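Local coordinates for protein 401aa long hypothetical glucose-1-phosphate thymidylyltransferase (Sulfolobus tokodaii, PDB 2GGO) that acts as a bifunctional enzyme in the synthesis of the nucleotide sugars UDP-N-acetylglucosamine and UDP-N-acetylgalactosamine, at residues N214-N219 and E297-E302; Y258-V263 and L277-I282; A318-F323 and G360-T365; V339-K344 and R353-F358. All coordinates share one frame; numbering follows the deposited sequence.

Interaction 1. Residues N214-N219 and E297-E302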
loop_
_atom_site.group_PDB
_atom_site.type_symbol
_atom_site.label_atom_id
_atom_site.label_comp_id
_atom_site.label_asym_id
_atom_site.label_seq_id
_atom_site.Cartn_x
_atom_site.Cartn_y
_atom_site.Cartn_z
ATOM N N ASN A 214 -5.648 0.384 4.009
ATOM C CA ASN A 214 -5.479 1.012 2.682
ATOM C C ASN A 214 -5.028 0.054 1.626
ATOM O O ASN A 214 -5.275 0.282 0.474
ATOM C CB ASN A 214 -4.563 2.227 2.668
ATOM C CG ASN A 214 -4.983 3.320 3.655
ATOM O OD1 ASN A 214 -6.161 3.700 3.761
ATOM N ND2 ASN A 214 -4.010 3.871 4.343
ATOM N N ILE A 215 -4.405 -1.057 1.992
ATOM C CA ILE A 215 -4.175 -2.130 1.017
ATOM C C ILE A 215 -5.486 -2.654 0.397
ATOM O O ILE A 215 -5.553 -2.996 -0.799
ATOM C CB ILE A 215 -3.342 -3.284 1.652
ATOM C CG1 ILE A 215 -2.099 -2.731 2.355
ATOM C CG2 ILE A 215 -3.032 -4.373 0.615
ATOM C CD1 ILE A 215 -1.056 -3.810 2.779
ATOM N N ILE A 216 -6.533 -2.721 1.229
ATOM C CA ILE A 216 -7.878 -3.036 0.723
ATOM C C ILE A 216 -8.392 -1.885 -0.175
ATOM O O ILE A 216 -8.758 -2.095 -1.295
ATOM C CB ILE A 216 -8.898 -3.415 1.837
ATOM C CG1 ILE A 216 -8.327 -4.564 2.712
ATOM C CG2 ILE A 216 -10.107 -3.982 1.155
ATOM C CD1 ILE A 216 -8.967 -4.760 4.159
ATOM N N ASP A 217 -8.423 -0.683 0.347
ATOM C CA ASP A 217 -8.703 0.504 -0.444
ATOM C C ASP A 217 -8.091 0.428 -1.868
ATOM O O ASP A 217 -8.838 0.304 -2.860
ATOM C CB ASP A 217 -8.187 1.735 0.320
ATOM C CG ASP A 217 -8.880 1.932 1.632
ATOM O OD1 ASP A 217 -9.912 1.269 1.827
ATOM O OD2 ASP A 217 -8.412 2.720 2.497
ATOM N N VAL A 218 -6.765 0.445 -2.012
ATOM C CA VAL A 218 -6.248 0.509 -3.423
ATOM C C VAL A 218 -6.535 -0.708 -4.290
ATOM O O VAL A 218 -6.659 -0.641 -5.544
ATOM C CB VAL A 218 -4.731 0.899 -3.522
ATOM C CG1 VAL A 218 -4.508 2.217 -2.855
ATOM C CG2 VAL A 218 -3.906 -0.129 -2.806
ATOM N N ASN A 219 -6.625 -1.868 -3.663
ATOM C CA ASN A 219 -6.808 -3.077 -4.455
ATOM C C ASN A 219 -8.228 -3.076 -4.920
ATOM O O ASN A 219 -8.511 -3.537 -6.027
ATOM C CB ASN A 219 -6.537 -4.312 -3.567
ATOM C CG ASN A 219 -5.203 -4.890 -3.765
ATOM O OD1 ASN A 219 -4.980 -5.647 -4.687
ATOM N ND2 ASN A 219 -4.276 -4.565 -2.885
ATOM N N GLU A 297 -14.208 -9.244 0.202
ATOM C CA GLU A 297 -13.409 -8.035 0.413
ATOM C C GLU A 297 -12.112 -8.233 1.136
ATOM O O GLU A 297 -11.852 -7.629 2.187
ATOM C CB GLU A 297 -14.196 -6.977 1.162
ATOM C CG GLU A 297 -13.693 -5.594 0.801
ATOM C CD GLU A 297 -14.760 -4.542 0.967
ATOM O OE1 GLU A 297 -14.501 -3.514 1.630
ATOM O OE2 GLU A 297 -15.873 -4.757 0.435
ATOM N N SER A 298 -11.242 -9.035 0.571
ATOM C CA SER A 298 -9.918 -9.235 1.183
ATOM C C SER A 298 -8.876 -9.428 0.124
ATOM O O SER A 298 -9.181 -9.814 -0.984
ATOM C CB SER A 298 -9.907 -10.499 2.080
ATOM O OG SER A 298 -11.142 -10.592 2.737
ATOM N N VAL A 299 -7.638 -9.229 0.529
ATOM C CA VAL A 299 -6.491 -9.347 -0.307
ATOM C C VAL A 299 -5.716 -10.474 0.310
ATOM O O VAL A 299 -5.348 -10.431 1.500
ATOM C CB VAL A 299 -5.662 -8.041 -0.268
ATOM C CG1 VAL A 299 -4.504 -8.122 -1.250
ATOM C CG2 VAL A 299 -6.613 -6.832 -0.614
ATOM N N ILE A 300 -5.493 -11.491 -0.477
ATOM C CA ILE A 300 -4.778 -12.680 0.022
ATOM C C ILE A 300 -3.598 -12.836 -0.948
ATOM O O ILE A 300 -3.770 -13.045 -2.131
ATOM C CB ILE A 300 -5.724 -13.921 0.034
ATOM C CG1 ILE A 300 -6.928 -13.711 0.998
ATOM C CG2 ILE A 300 -5.019 -15.166 0.464
ATOM C CD1 ILE A 300 -8.062 -14.787 0.824
ATOM N N MET A 301 -2.399 -12.656 -0.405
ATOM C CA MET A 301 -1.179 -12.593 -1.181
ATOM C C MET A 301 -0.638 -13.951 -1.600
ATOM O O MET A 301 -1.258 -15.014 -1.382
ATOM C CB MET A 301 -0.152 -11.716 -0.442
ATOM C CG MET A 301 -0.636 -10.263 -0.214
ATOM S SD MET A 301 0.400 -9.195 0.793
ATOM C CE MET A 301 -0.689 -7.779 0.868
ATOM N N GLU A 302 0.542 -13.910 -2.202
ATOM C CA GLU A 302 1.100 -14.991 -3.035
ATOM C C GLU A 302 1.170 -16.348 -2.336
ATOM O O GLU A 302 1.820 -16.451 -1.301
ATOM C CB GLU A 302 2.546 -14.618 -3.433
ATOM C CG GLU A 302 2.696 -13.320 -4.222
ATOM C CD GLU A 302 2.926 -12.067 -3.371
ATOM O OE1 GLU A 302 2.671 -12.088 -2.162
ATOM O OE2 GLU A 302 3.372 -11.028 -3.927
#
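Val299 meets Asn219 with both of its methyls, and this touch lies at the centre of a helix-on-coil contact: a helix of the nucleotidyltransferase part runs across the flat side of a left-handed parallel beta-helix, the fold of hexapeptide-repeat acyltransferases. The short axes of helix 214-219 and strand 298-300 pass 8.3 Å apart, 96° between their directions. Val299 CG2 sits 3.9 Å from Asn219 CB, and its CG1 lies 3.9 Å from Asn219 ND2, the two side chains crossing obliquely. To one side, Ile215 CG2 touches Met301 CE at 4.1 Å. The extended methionine chain reaches that methyl from a backbone that itself stays farther off. To the other, Ile216 CG2 packs on Glu297 CG at 3.9 Å, the two side chains nearly perpendicular, while Glu297 OE1 turns to a salt bridge with Lys220 on the same helix. The second shell fixes the amide: Asn219 OD1 accepts from Leu29 N, and ND2 also donates to Pro27 O, tying the helix to the N-terminal region. An alanine at Asn219 would keep the CB contact but would probably leave Leu29 N and Pro27 O without these mates and open a gap against Val299 CG1. Within the helix, Asn219 ND2 donates to Ile215 O at 2.9 Å, and Asn219 N approaches that same oxygen from the opposite face of the carbonyl plane.

Interaction 2. Residues Y258-V263 and L277-I282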
loop_
_atom_site.group_PDB
_atom_site.type_symbol
_atom_site.label_atom_id
_atom_site.label_comp_id
_atom_site.label_asym_id
_atom_site.label_seq_id
_atom_site.Cartn_x
_atom_site.Cartn_y
_atom_site.Cartn_z
ATOM N N TYR A 258 -19.016 -20.670 -6.542
ATOM C CA TYR A 258 -19.966 -19.573 -6.794
ATOM C C TYR A 258 -19.249 -18.248 -6.604
ATOM O O TYR A 258 -18.700 -17.968 -5.539
ATOM C CB TYR A 258 -21.122 -19.626 -5.812
ATOM C CG TYR A 258 -22.395 -18.879 -6.212
ATOM C CD1 TYR A 258 -23.426 -19.532 -6.893
ATOM C CD2 TYR A 258 -22.590 -17.537 -5.860
ATOM C CE1 TYR A 258 -24.613 -18.883 -7.212
ATOM C CE2 TYR A 258 -23.798 -16.872 -6.176
ATOM C CZ TYR A 258 -24.785 -17.561 -6.852
ATOM O OH TYR A 258 -25.963 -16.953 -7.170
ATOM N N ILE A 259 -19.230 -17.434 -7.660
ATOM C CA ILE A 259 -18.424 -16.201 -7.691
ATOM C C ILE A 259 -19.379 -15.037 -7.919
ATOM O O ILE A 259 -20.136 -15.047 -8.870
ATOM C CB ILE A 259 -17.302 -16.326 -8.794
ATOM C CG1 ILE A 259 -16.385 -17.521 -8.493
ATOM C CG2 ILE A 259 -16.475 -15.081 -8.948
ATOM C CD1 ILE A 259 -15.334 -17.785 -9.609
ATOM N N GLU A 260 -19.424 -14.092 -6.995
ATOM C CA GLU A 260 -20.150 -12.852 -7.218
ATOM C C GLU A 260 -19.092 -11.779 -7.404
ATOM O O GLU A 260 -18.369 -11.473 -6.481
ATOM C CB GLU A 260 -21.139 -12.552 -6.061
ATOM C CG GLU A 260 -22.282 -13.615 -5.961
ATOM C CD GLU A 260 -23.224 -13.475 -4.753
ATOM O OE1 GLU A 260 -22.740 -13.079 -3.660
ATOM O OE2 GLU A 260 -24.461 -13.780 -4.905
ATOM N N GLY A 261 -18.943 -11.258 -8.632
ATOM C CA GLY A 261 -17.846 -10.342 -8.944
ATOM C C GLY A 261 -18.157 -8.991 -8.346
ATOM O O GLY A 261 -19.316 -8.725 -7.991
ATOM N N PRO A 262 -17.163 -8.087 -8.293
ATOM C CA PRO A 262 -15.816 -8.181 -8.853
ATOM C C PRO A 262 -14.823 -9.016 -8.039
ATOM O O PRO A 262 -14.698 -8.830 -6.833
ATOM C CB PRO A 262 -15.343 -6.728 -8.910
ATOM C CG PRO A 262 -16.113 -6.042 -7.913
ATOM C CD PRO A 262 -17.391 -6.783 -7.649
ATOM N N VAL A 263 -14.131 -9.902 -8.742
ATOM C CA VAL A 263 -13.205 -10.807 -8.133
ATOM C C VAL A 263 -12.008 -10.972 -9.017
ATOM O O VAL A 263 -12.129 -11.162 -10.230
ATOM C CB VAL A 263 -13.906 -12.158 -7.956
ATOM C CG1 VAL A 263 -12.939 -13.300 -7.871
ATOM C CG2 VAL A 263 -14.849 -12.080 -6.769
ATOM N N LEU A 277 -16.765 -17.146 -3.655
ATOM C CA LEU A 277 -16.011 -15.882 -3.688
ATOM C C LEU A 277 -16.941 -14.689 -3.834
ATOM O O LEU A 277 -17.744 -14.625 -4.758
ATOM C CB LEU A 277 -14.948 -15.903 -4.762
ATOM C CG LEU A 277 -14.022 -17.123 -4.781
ATOM C CD1 LEU A 277 -13.058 -16.988 -5.919
ATOM C CD2 LEU A 277 -13.258 -17.293 -3.437
ATOM N N ARG A 278 -16.861 -13.733 -2.919
ATOM C CA ARG A 278 -17.802 -12.646 -2.904
ATOM C C ARG A 278 -17.099 -11.387 -3.358
ATOM O O ARG A 278 -15.864 -11.368 -3.426
ATOM C CB ARG A 278 -18.406 -12.453 -1.511
ATOM C CG ARG A 278 -19.511 -13.489 -1.184
ATOM C CD ARG A 278 -19.798 -13.549 0.312
ATOM N NE ARG A 278 -20.381 -12.282 0.702
ATOM C CZ ARG A 278 -20.450 -11.832 1.958
ATOM N NH1 ARG A 278 -19.903 -12.516 2.958
ATOM N NH2 ARG A 278 -21.023 -10.669 2.207
ATOM N N PRO A 279 -17.873 -10.330 -3.643
ATOM C CA PRO A 279 -17.282 -9.084 -4.168
ATOM C C PRO A 279 -16.023 -8.611 -3.437
ATOM O O PRO A 279 -15.967 -8.536 -2.182
ATOM C CB PRO A 279 -18.426 -8.074 -4.001
ATOM C CG PRO A 279 -19.681 -8.926 -4.276
ATOM C CD PRO A 279 -19.359 -10.236 -3.530
ATOM N N TYR A 280 -15.041 -8.252 -4.236
ATOM C CA TYR A 280 -13.755 -7.676 -3.818
ATOM C C TYR A 280 -12.827 -8.701 -3.230
ATOM O O TYR A 280 -11.973 -8.375 -2.440
ATOM C CB TYR A 280 -13.916 -6.408 -2.973
ATOM C CG TYR A 280 -14.562 -5.340 -3.809
ATOM C CD1 TYR A 280 -13.865 -4.775 -4.899
ATOM C CD2 TYR A 280 -15.888 -4.945 -3.575
ATOM C CE1 TYR A 280 -14.462 -3.797 -5.721
ATOM C CE2 TYR A 280 -16.503 -3.974 -4.385
ATOM C CZ TYR A 280 -15.777 -3.415 -5.462
ATOM O OH TYR A 280 -16.374 -2.466 -6.269
ATOM N N THR A 281 -12.972 -9.939 -3.702
ATOM C CA THR A 281 -12.046 -11.001 -3.389
ATOM C C THR A 281 -10.881 -10.840 -4.347
ATOM O O THR A 281 -11.081 -10.896 -5.530
ATOM C CB THR A 281 -12.691 -12.361 -3.565
ATOM O OG1 THR A 281 -13.632 -12.559 -2.486
ATOM C CG2 THR A 281 -11.618 -13.472 -3.503
ATOM N N ILE A 282 -9.685 -10.673 -3.811
ATOM C CA ILE A 282 -8.489 -10.498 -4.614
ATOM C C ILE A 282 -7.490 -11.558 -4.243
ATOM O O ILE A 282 -6.913 -11.527 -3.174
ATOM C CB ILE A 282 -7.907 -9.004 -4.439
ATOM C CG1 ILE A 282 -8.866 -8.002 -5.146
ATOM C CG2 ILE A 282 -6.424 -8.832 -4.926
ATOM C CD1 ILE A 282 -9.288 -6.885 -4.170
#
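Pro262 and Tyr280 fit as bump on plate: the proline CG projects over one face of the phenol ring, 3.8 Å from its centroid and displaced toward the CE1–CZ rim, a CH-pi contact. A cis peptide bond precedes Pro262. Its CD lies against Pro279 CB at 4.0 Å, the two side chains crossing at about a right angle. Pro279 in turn lodges its CG near the carbonyl oxygens of Glu260 and Gly261. These are successive coils of a left-handed parallel beta-helix, with Ile259 paired in parallel register to Leu277, and a type II turn from Arg278 to Thr281 shapes one corner. The turn also aims Tyr280 N at Pro262 O, a 2.7 Å hydrogen bond. Beneath the corner Leu277 CD1 touches both Ile259 CG1 and Val263 CG1, each 4.2 Å away. Val263 CG2 slides alongside Thr281 CB at 3.9 Å, under the carbonyl of Arg278, whose oxygen also takes the Thr281 hydroxyl proton. Outside, Tyr280 OH hydrogen-bonds to Asp224 and its ring makes a cation-pi contact with Lys220, both on helix 212-225; an alanine here would probably leave Pro262 CG without its plate and Asp224 without that hydroxyl. Glu260 CB, farther along, abuts Pro279 CD at 3.9 Å.

Interaction 3. Residues A318-F323 and G360-T365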
loop_
_atom_site.group_PDB
_atom_site.type_symbol
_atom_site.label_atom_id
_atom_site.label_comp_id
_atom_site.label_asym_id
_atom_site.label_seq_id
_atom_site.Cartn_x
_atom_site.Cartn_y
_atom_site.Cartn_z
ATOM N N ALA A 318 -1.091 -12.043 4.203
ATOM C CA ALA A 318 0.129 -11.831 3.479
ATOM C C ALA A 318 0.564 -13.107 2.771
ATOM O O ALA A 318 -0.335 -13.937 2.444
ATOM C CB ALA A 318 1.170 -11.225 4.355
ATOM N N GLU A 319 1.845 -13.289 2.460
ATOM C CA GLU A 319 2.247 -14.417 1.617
ATOM C C GLU A 319 2.541 -15.670 2.376
ATOM O O GLU A 319 2.939 -15.623 3.516
ATOM C CB GLU A 319 3.481 -14.051 0.729
ATOM C CG GLU A 319 4.901 -13.876 1.473
ATOM C CD GLU A 319 5.034 -12.615 2.284
ATOM O OE1 GLU A 319 4.123 -11.804 2.246
ATOM O OE2 GLU A 319 6.053 -12.410 2.990
ATOM N N ASP A 320 2.339 -16.795 1.728
ATOM C CA ASP A 320 2.565 -18.139 2.274
ATOM C C ASP A 320 1.931 -18.381 3.645
ATOM O O ASP A 320 2.550 -18.945 4.529
ATOM C CB ASP A 320 4.053 -18.492 2.199
ATOM C CG ASP A 320 4.615 -18.404 0.752
ATOM O OD1 ASP A 320 3.946 -18.934 -0.196
ATOM O OD2 ASP A 320 5.736 -17.817 0.530
ATOM N N VAL A 321 0.672 -17.952 3.812
ATOM C CA VAL A 321 -0.089 -18.194 5.024
ATOM C C VAL A 321 -0.857 -19.462 4.803
ATOM O O VAL A 321 -1.197 -19.768 3.652
ATOM C CB VAL A 321 -1.010 -17.002 5.387
ATOM C CG1 VAL A 321 -1.850 -17.275 6.801
ATOM C CG2 VAL A 321 -0.115 -15.754 5.663
ATOM N N ASN A 322 -1.033 -20.272 5.846
ATOM C CA ASN A 322 -1.937 -21.433 5.727
ATOM C C ASN A 322 -2.968 -21.348 6.787
ATOM O O ASN A 322 -2.591 -21.243 7.867
ATOM C CB ASN A 322 -1.208 -22.809 5.882
ATOM C CG ASN A 322 -0.091 -23.007 4.812
ATOM O OD1 ASN A 322 -0.354 -23.226 3.635
ATOM N ND2 ASN A 322 1.166 -22.839 5.233
ATOM N N PHE A 323 -4.249 -21.494 6.440
ATOM C CA PHE A 323 -5.273 -21.581 7.459
ATOM C C PHE A 323 -5.524 -22.962 7.821
ATOM O O PHE A 323 -5.943 -23.742 6.973
ATOM C CB PHE A 323 -6.637 -20.880 7.077
ATOM C CG PHE A 323 -6.614 -19.424 7.459
ATOM C CD1 PHE A 323 -5.396 -18.861 7.815
ATOM C CD2 PHE A 323 -7.742 -18.636 7.508
ATOM C CE1 PHE A 323 -5.332 -17.494 8.226
ATOM C CE2 PHE A 323 -7.691 -17.308 7.876
ATOM C CZ PHE A 323 -6.468 -16.740 8.202
ATOM N N GLY A 360 0.474 -11.577 8.859
ATOM C CA GLY A 360 1.803 -11.587 8.304
ATOM C C GLY A 360 2.111 -12.804 7.464
ATOM O O GLY A 360 1.427 -13.818 7.563
ATOM N N GLY A 361 3.128 -12.691 6.605
ATOM C CA GLY A 361 3.626 -13.798 5.868
ATOM C C GLY A 361 4.000 -15.016 6.667
ATOM O O GLY A 361 4.550 -14.916 7.781
ATOM N N HIS A 362 3.711 -16.172 6.102
ATOM C CA HIS A 362 4.215 -17.465 6.645
ATOM C C HIS A 362 3.620 -17.821 7.985
ATOM O O HIS A 362 4.144 -18.650 8.720
ATOM C CB HIS A 362 5.743 -17.485 6.807
ATOM C CG HIS A 362 6.487 -17.201 5.537
ATOM N ND1 HIS A 362 6.755 -18.184 4.599
ATOM C CD2 HIS A 362 7.039 -16.056 5.058
ATOM C CE1 HIS A 362 7.450 -17.648 3.603
ATOM N NE2 HIS A 362 7.555 -16.346 3.822
ATOM N N VAL A 363 2.534 -17.163 8.324
ATOM C CA VAL A 363 1.642 -17.625 9.357
ATOM C C VAL A 363 0.946 -18.960 9.133
ATOM O O VAL A 363 0.479 -19.318 8.016
ATOM C CB VAL A 363 0.659 -16.451 9.790
ATOM C CG1 VAL A 363 -0.553 -16.975 10.618
ATOM C CG2 VAL A 363 1.348 -15.479 10.543
ATOM N N ARG A 364 0.789 -19.734 10.218
ATOM C CA ARG A 364 0.044 -21.019 10.116
ATOM C C ARG A 364 -0.964 -20.996 11.252
ATOM O O ARG A 364 -0.578 -20.772 12.350
ATOM C CB ARG A 364 0.984 -22.260 10.193
ATOM C CG ARG A 364 0.139 -23.596 10.075
ATOM C CD ARG A 364 0.921 -24.955 9.836
ATOM N NE ARG A 364 1.437 -25.155 8.457
ATOM C CZ ARG A 364 0.750 -25.643 7.395
ATOM N NH1 ARG A 364 -0.560 -25.970 7.481
ATOM N NH2 ARG A 364 1.393 -25.789 6.219
ATOM N N THR A 365 -2.271 -21.117 11.002
ATOM C CA THR A 365 -3.129 -21.117 12.211
ATOM C C THR A 365 -3.508 -22.568 12.425
ATOM O O THR A 365 -3.630 -23.302 11.469
ATOM C CB THR A 365 -4.374 -20.346 12.016
ATOM O OG1 THR A 365 -5.054 -21.007 10.910
ATOM C CG2 THR A 365 -4.064 -19.026 11.481
HETATM O O HOH W 1 8.524 -14.160 2.550
HETATM O O HOH W 2 2.384 -20.999 6.331
#
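Asn322 and Arg364 meet because the arginine first runs out with CG anti to the backbone N (chi1 -180°) and then bends at chi3 (-75°), where NE swings back toward the asparagine. The guanidinium settles flat over the amide, the planes 13° apart, with Asn322 CB 3.5 Å above the arginine plane and offset toward its rim. Asn322 ND2 and Arg364 NH2 are 3.1 Å apart, but both are donors, so the pair stacks without a hydrogen bond. Just before the paired residues, Val321 CG1 packs against Val363 CB at 4.0 Å, the two valines side by side and pointing the same way. They belong to equivalent positions on adjacent coils of the left-handed parallel beta-helix, whose backbones are stitched by Asn322 N to Val363 O and Thr365 N to Asn322 O. At the corner a type II turn from Gly360 to Val363 presents His362 N to Glu319 O at 2.8 Å. A CB on Gly361 would probably collide with Glu319 OE2 as it is placed, and Ala318 CB already approaches Gly361 N to 3.3 Å. The His362 imidazole lies alongside Asp320, CE1 3.5 Å from OD2, and stacks with Tyr380 of the next coil. A water in the imidazole plane, 2.7 Å from His362 NE2, links it to Glu319 OE2, which also binds Thr20. A second water donates to both Asp320 O and Val363 O.

Interaction 4. Residues V339-K344 and R353-F358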
loop_
_atom_site.group_PDB
_atom_site.type_symbol
_atom_site.label_atom_id
_atom_site.label_comp_id
_atom_site.label_asym_id
_atom_site.label_seq_id
_atom_site.Cartn_x
_atom_site.Cartn_y
_atom_site.Cartn_z
ATOM N N VAL A 339 -13.982 -0.282 13.979
ATOM C CA VAL A 339 -12.923 -1.169 14.440
ATOM C C VAL A 339 -11.621 -0.383 14.605
ATOM O O VAL A 339 -11.159 0.251 13.668
ATOM C CB VAL A 339 -12.779 -2.438 13.497
ATOM C CG1 VAL A 339 -11.673 -3.376 14.003
ATOM C CG2 VAL A 339 -14.079 -3.186 13.474
ATOM N N LYS A 340 -11.051 -0.460 15.805
ATOM C CA LYS A 340 -9.736 0.084 16.121
ATOM C C LYS A 340 -8.613 -0.918 15.796
ATOM O O LYS A 340 -8.816 -2.143 15.843
ATOM C CB LYS A 340 -9.655 0.452 17.600
ATOM C CG LYS A 340 -10.847 1.257 18.189
ATOM C CD LYS A 340 -10.675 2.777 17.957
ATOM C CE LYS A 340 -11.304 3.650 19.032
ATOM N NZ LYS A 340 -10.448 3.577 20.243
ATOM N N VAL A 341 -7.435 -0.368 15.487
ATOM C CA VAL A 341 -6.227 -1.112 15.138
ATOM C C VAL A 341 -5.050 -0.419 15.827
ATOM O O VAL A 341 -4.993 0.807 15.867
ATOM C CB VAL A 341 -6.043 -1.145 13.591
ATOM C CG1 VAL A 341 -4.863 -2.003 13.182
ATOM C CG2 VAL A 341 -7.315 -1.607 12.905
ATOM N N ASN A 342 -4.127 -1.183 16.395
ATOM C CA ASN A 342 -2.927 -0.608 16.933
ATOM C C ASN A 342 -2.018 -0.370 15.788
ATOM O O ASN A 342 -1.726 -1.297 15.041
ATOM C CB ASN A 342 -2.282 -1.553 17.915
ATOM C CG ASN A 342 -3.196 -1.864 19.059
ATOM O OD1 ASN A 342 -3.833 -0.961 19.613
ATOM N ND2 ASN A 342 -3.294 -3.139 19.422
ATOM N N VAL A 343 -1.614 0.882 15.613
ATOM C CA VAL A 343 -0.702 1.243 14.531
ATOM C C VAL A 343 0.424 2.073 15.136
ATOM O O VAL A 343 0.176 3.163 15.643
ATOM C CB VAL A 343 -1.421 1.994 13.351
ATOM C CG1 VAL A 343 -0.403 2.414 12.277
ATOM C CG2 VAL A 343 -2.539 1.148 12.684
ATOM N N LYS A 344 1.651 1.536 15.092
ATOM C CA LYS A 344 2.830 2.102 15.805
ATOM C C LYS A 344 2.539 2.455 17.255
ATOM O O LYS A 344 2.771 3.600 17.677
ATOM C CB LYS A 344 3.338 3.367 15.127
ATOM C CG LYS A 344 3.891 3.165 13.756
ATOM C CD LYS A 344 4.624 4.416 13.344
ATOM C CE LYS A 344 5.664 4.786 14.414
ATOM N NZ LYS A 344 6.860 5.395 13.787
ATOM N N ARG A 353 -16.609 -0.080 9.916
ATOM C CA ARG A 353 -17.532 -0.743 10.810
ATOM C C ARG A 353 -17.247 -2.235 10.706
ATOM O O ARG A 353 -17.298 -2.947 11.720
ATOM C CB ARG A 353 -18.989 -0.456 10.375
ATOM C CG ARG A 353 -20.078 -0.860 11.428
ATOM C CD ARG A 353 -21.415 -1.359 10.783
ATOM N NE ARG A 353 -22.269 -1.999 11.787
ATOM C CZ ARG A 353 -23.127 -3.001 11.559
ATOM N NH1 ARG A 353 -23.268 -3.512 10.332
ATOM N NH2 ARG A 353 -23.844 -3.494 12.582
ATOM N N LYS A 354 -16.977 -2.669 9.473
ATOM C CA LYS A 354 -16.463 -4.042 9.131
ATOM C C LYS A 354 -14.952 -4.101 8.766
ATOM O O LYS A 354 -14.464 -3.564 7.734
ATOM C CB LYS A 354 -17.263 -4.671 8.002
ATOM C CG LYS A 354 -18.738 -4.929 8.360
ATOM C CD LYS A 354 -19.133 -6.274 7.816
ATOM C CE LYS A 354 -20.279 -6.878 8.568
ATOM N NZ LYS A 354 -21.466 -6.526 7.755
ATOM N N LEU A 355 -14.203 -4.765 9.623
ATOM C CA LEU A 355 -12.788 -4.903 9.411
ATOM C C LEU A 355 -12.377 -6.191 10.116
ATOM O O LEU A 355 -12.693 -6.389 11.263
ATOM C CB LEU A 355 -12.028 -3.700 9.979
ATOM C CG LEU A 355 -10.501 -3.813 9.762
ATOM C CD1 LEU A 355 -10.210 -3.827 8.242
ATOM C CD2 LEU A 355 -9.826 -2.671 10.433
ATOM N N GLY A 356 -11.756 -7.099 9.385
ATOM C CA GLY A 356 -11.227 -8.291 9.996
ATOM C C GLY A 356 -9.790 -8.083 10.367
ATOM O O GLY A 356 -9.461 -7.179 11.164
ATOM N N ALA A 357 -8.947 -8.969 9.868
ATOM C CA ALA A 357 -7.631 -9.128 10.416
ATOM C C ALA A 357 -6.486 -8.806 9.469
ATOM O O ALA A 357 -6.662 -8.845 8.280
ATOM C CB ALA A 357 -7.502 -10.554 11.042
ATOM N N PHE A 358 -5.300 -8.512 10.032
ATOM C CA PHE A 358 -4.067 -8.338 9.255
ATOM C C PHE A 358 -3.003 -9.404 9.607
ATOM O O PHE A 358 -2.458 -9.418 10.699
ATOM C CB PHE A 358 -3.561 -6.926 9.493
ATOM C CG PHE A 358 -4.601 -5.885 9.216
ATOM C CD1 PHE A 358 -4.974 -5.615 7.929
ATOM C CD2 PHE A 358 -5.228 -5.187 10.239
ATOM C CE1 PHE A 358 -5.932 -4.678 7.633
ATOM C CE2 PHE A 358 -6.164 -4.226 9.934
ATOM C CZ PHE A 358 -6.511 -3.971 8.619
#
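A hairpin that interrupts the left-handed beta-helix, strands 340-343 and 346-349, folds back on the segment that re-enters the coil, and Val339, Val341, Leu355 and Phe358 make the seam. The two segments diverge as they go: the CA atoms of Val339 and Arg353 are 5.9 Å apart, those of Val341 and Ala357 9.4 Å, and the larger side chains of Leu355 and Phe358 span the widening interval. Near the narrow end Val339 CB rests on Leu355 CB at 3.8 Å, while its CG2 touches the carbonyl oxygen of Arg353. In Leu355 CB points toward the hairpin, and chi1 of -180° sets CG anti to the backbone N; CD2 lies 3.7 Å from Val341 CG2 and 4.1 Å from Val339 CG1, shared by the two valines. Val341 crosses Leu355 at about a right angle and crosses Phe358 in the same manner. Both of its methyls lie 4.1 Å from Phe358 CE2, and CG2 arrives at the ring edge, near the ring plane. The side-chain pairs that meet are all apolar, and the backbone of 339-344 makes its bonds elsewhere: Val341 pairs with Ile348 within the hairpin, and Val339 with Ser350 and Arg352. Around the seam, Val341 and Phe358 also touch Trp213 at the start of helix 212-225 on one hand and Lys376 of strand 376-377, the next coil, on the other.

How the interactions relate
Interactions 1 and 4 are buried and mostly apolar, interaction 1 with an asparagine amide among its groups; their contacts are mainly between side chains and lack hydrogen bonds across the pair. They lie where the beta-helix faces helix 212-225 and where the hairpin folds back. Interactions 2 and 3 are partly buried and join adjacent coils, so backbone hydrogen bonds and type II turns do much of the work, with a CH-pi contact in one and an amide-guanidinium stack in the other. Strand 298-300 neighbours strand 281-283, Ser298 O probably bonding Ile282 N at 3.0 Å. Glu302 and Asp320 probably join interactions 1 and 3 similarly. Interaction 4 is nested within the loop that interaction 3 closes.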